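PDB 1VQ0: 33 kDa chaperonin from Thermotoga maritima, which probably acts as a redox-regulated molecular chaperone, protecting thermally unfolding and oxidatively damaged proteins from irreversible aggregation. Local coordinates for residues Y154-A157 / V158-I162. Residues are numbered along the deposited sequence; the frame is centred on the assembly and turned at random.
With EDO (1,2-ethanediol), chain F.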
ATOM      1  N   TYR A 154       2.429  -2.143  14.828  1.00 36.43           N
ATOM      2  CA  TYR A 154       1.212  -1.483  14.353  1.00 36.17           C
ATOM      3  C   TYR A 154       0.811  -1.883  12.926  1.00 35.69           C
ATOM      4  O   TYR A 154      -0.374  -2.072  12.640  1.00 38.01           O
ATOM      5  CB  TYR A 154       1.360   0.021  14.484  1.00 36.14           C
ATOM      6  CG  TYR A 154       0.191   0.874  14.074  1.00 35.21           C
ATOM      7  CD1 TYR A 154      -0.963   0.939  14.829  1.00 34.62           C
ATOM      8  CD2 TYR A 154       0.271   1.651  12.940  1.00 35.14           C
ATOM      9  CE1 TYR A 154      -2.043   1.723  14.423  1.00 38.23           C
ATOM     10  CE2 TYR A 154      -0.748   2.436  12.542  1.00 34.98           C
ATOM     11  CZ  TYR A 154      -1.886   2.490  13.264  1.00 35.64           C
ATOM     12  OH  TYR A 154      -2.849   3.294  12.786  1.00 38.69           O
ATOM     13  N   TYR A 155       1.778  -2.010  12.041  1.00 34.48           N
ATOM     14  CA  TYR A 155       1.544  -2.587  10.711  1.00 33.60           C
ATOM     15  C   TYR A 155       0.801  -3.948  10.898  1.00 34.80           C
ATOM     16  O   TYR A 155      -0.327  -4.187  10.350  1.00 36.52           O
ATOM     17  CB  TYR A 155       2.846  -2.766   9.912  1.00 33.26           C
ATOM     18  CG  TYR A 155       2.638  -3.764   8.846  1.00 31.31           C
ATOM     19  CD1 TYR A 155       2.063  -3.391   7.620  1.00 31.56           C
ATOM     20  CD2 TYR A 155       2.970  -5.127   9.054  1.00 32.79           C
ATOM     21  CE1 TYR A 155       1.799  -4.360   6.619  1.00 37.01           C
ATOM     22  CE2 TYR A 155       2.685  -6.102   8.098  1.00 33.33           C
ATOM     23  CZ  TYR A 155       2.115  -5.734   6.867  1.00 36.86           C
ATOM     24  OH  TYR A 155       1.803  -6.697   5.925  1.00 34.33           O
ATOM     25  N   PHE A 156       1.377  -4.810  11.730  1.00 32.26           N
ATOM     26  CA  PHE A 156       0.775  -6.144  11.887  1.00 32.75           C
ATOM     27  C   PHE A 156      -0.649  -6.066  12.445  1.00 32.29           C
ATOM     28  O   PHE A 156      -1.570  -6.645  11.843  1.00 33.17           O
ATOM     29  CB  PHE A 156       1.696  -7.128  12.662  1.00 32.12           C
ATOM     30  CG  PHE A 156       2.771  -7.745  11.784  1.00 33.70           C
ATOM     31  CD1 PHE A 156       2.452  -8.789  10.916  1.00 30.68           C
ATOM     32  CD2 PHE A 156       4.114  -7.285  11.818  1.00 28.45           C
ATOM     33  CE1 PHE A 156       3.454  -9.358  10.080  1.00 31.99           C
ATOM     34  CE2 PHE A 156       5.093  -7.850  10.962  1.00 33.18           C
ATOM     35  CZ  PHE A 156       4.763  -8.865  10.105  1.00 31.64           C
ATOM     36  N   ALA A 157      -0.850  -5.318  13.542  1.00 31.80           N
ATOM     37  CA  ALA A 157      -2.183  -5.154  14.125  1.00 33.17           C
ATOM     38  C   ALA A 157      -3.227  -4.616  13.093  1.00 35.52           C
ATOM     39  O   ALA A 157      -4.327  -5.151  12.955  1.00 37.17           O
ATOM     40  CB  ALA A 157      -2.147  -4.258  15.423  1.00 30.42           C
ATOM     41  N   VAL A 158      -2.854  -3.622  12.318  1.00 37.76           N
ATOM     42  CA  VAL A 158      -3.823  -2.958  11.472  1.00 39.67           C
ATOM     43  C   VAL A 158      -3.925  -3.583  10.086  1.00 40.09           C
ATOM     44  O   VAL A 158      -5.029  -3.818   9.678  1.00 40.90           O
ATOM     45  CB  VAL A 158      -3.549  -1.445  11.335  1.00 40.84           C
ATOM     46  CG1 VAL A 158      -4.429  -0.849  10.213  1.00 44.72           C
ATOM     47  CG2 VAL A 158      -3.882  -0.727  12.640  1.00 39.30           C
ATOM     48  N   SER A 159      -2.821  -3.808   9.343  1.00 38.96           N
ATOM     49  CA  SER A 159      -2.954  -4.389   8.016  1.00 38.75           C
ATOM     50  C   SER A 159      -3.167  -5.896   8.007  1.00 37.94           C
ATOM     51  O   SER A 159      -3.833  -6.419   7.135  1.00 39.57           O
ATOM     52  CB  SER A 159      -1.769  -4.099   7.108  1.00 37.70           C
ATOM     53  OG  SER A 159      -1.262  -2.800   7.329  1.00 43.90           O
ATOM     54  N   GLU A 160      -2.551  -6.616   8.914  1.00 36.86           N
ATOM     55  CA  GLU A 160      -2.663  -8.077   8.871  1.00 35.18           C
ATOM     56  C   GLU A 160      -3.589  -8.637   9.920  1.00 34.10           C
ATOM     57  O   GLU A 160      -3.805  -9.852   9.973  1.00 32.75           O
ATOM     58  CB  GLU A 160      -1.281  -8.705   9.027  1.00 36.14           C
ATOM     59  CG  GLU A 160      -0.315  -8.363   7.909  1.00 41.74           C
ATOM     60  CD  GLU A 160       0.740  -9.422   7.687  1.00 43.54           C
ATOM     61  OE1 GLU A 160       0.568 -10.549   8.195  1.00 39.57           O
ATOM     62  OE2 GLU A 160       1.734  -9.102   6.983  1.00 42.56           O
ATOM     63  N   GLN A 161      -4.094  -7.759  10.773  1.00 33.12           N
ATOM     64  CA  GLN A 161      -4.965  -8.128  11.876  1.00 34.12           C
ATOM     65  C   GLN A 161      -4.346  -9.165  12.791  1.00 32.89           C
ATOM     66  O   GLN A 161      -5.013 -10.064  13.267  1.00 33.91           O
ATOM     67  CB  GLN A 161      -6.324  -8.562  11.350  1.00 34.68           C
ATOM     68  CG  GLN A 161      -7.145  -7.390  10.779  1.00 37.95           C
ATOM     69  CD  GLN A 161      -8.484  -7.876  10.188  1.00 41.43           C
ATOM     70  OE1 GLN A 161      -9.307  -8.438  10.934  1.00 44.74           O
ATOM     71  NE2 GLN A 161      -8.679  -7.702   8.858  1.00 38.87           N
ATOM     72  N   ILE A 162      -3.055  -8.992  13.042  1.00 32.26           N
ATOM     73  CA  ILE A 162      -2.272  -9.870  13.884  1.00 31.60           C
ATOM     74  C   ILE A 162      -1.720  -8.994  14.996  1.00 32.93           C
ATOM     75  O   ILE A 162      -0.680  -8.261  14.802  1.00 33.84           O
ATOM     76  CB  ILE A 162      -1.120 -10.546  13.080  1.00 29.83           C
ATOM     77  CG1 ILE A 162      -1.696 -11.459  12.041  1.00 31.12           C
ATOM     78  CG2 ILE A 162      -0.241 -11.315  14.022  1.00 29.73           C
ATOM     79  CD1 ILE A 162      -0.721 -11.962  10.983  1.00 32.89           C
TER
HETATM   80  C1  EDO F 303       4.420 -11.456   6.919  1.00 34.69           C
HETATM   81  O1  EDO F 303       3.750 -10.216   6.813  1.00 35.39           O
HETATM   82  C2  EDO F 303       3.577 -12.689   7.243  1.00 36.52           C
HETATM   83  O2  EDO F 303       2.759 -12.577   8.429  1.00 37.35           O
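Tyr155 and Glu160 meet through their polar ends: the phenol OH of Tyr155 donates at 2.6 Å to Glu160 OE2, which accepts through its anti lone pair, on the side away from OE1. With CG anti to the backbone N (chi1 159°), the Tyr155 side chain swings out across the helix surface, bringing its OH to Glu160 and CE2 over the centre of one face of the Phe156 ring. Ring and carboxylate planes are 81° apart, with OE2 near the plane of the Tyr155 ring at its edge. The other carboxylate oxygen, OE1, accepts from O2 of a 1,2-ethanediol molecule at 3.0 Å; the diol, probably from the crystallisation liquor, also bonds Trp72 and Arg25. Along the backbone, Val158 N donates to Tyr154 O (2.9 Å) and Ser159 N to Tyr155 O (2.7 Å). The hydroxyl of Ser159 lies beside CD1 and CE1 of Tyr155, but its stronger polar partner is Ser139 on strand 137-142.

Toward the C-terminal end of helix 149-160 the backbone widens into a pi-type turn at 158-160, and Gln161 then leaves helical geometry with positive phi. Phe156 O takes a weak bond from Glu160 N (3.1 Å) and a nearly linear one, 177° at the hydrogen, from Ile162 N (3.0 Å), six residues on; the latter donor sits well above the carbonyl plane. Ala157 O receives a CA-H...O contact from Gln161 CA at 3.2 Å. Beyond the turn, the Gln161 amide NE2 donates to Glu160 O of the second subunit, which ties the helix end to the dimer interface. Farther back along the helix, Val158 sets CG2 over a face of the Tyr154 ring, 4.0 Å from its centroid, in a CH-pi contact; both side chains also pack on Phe137 of the second subunit.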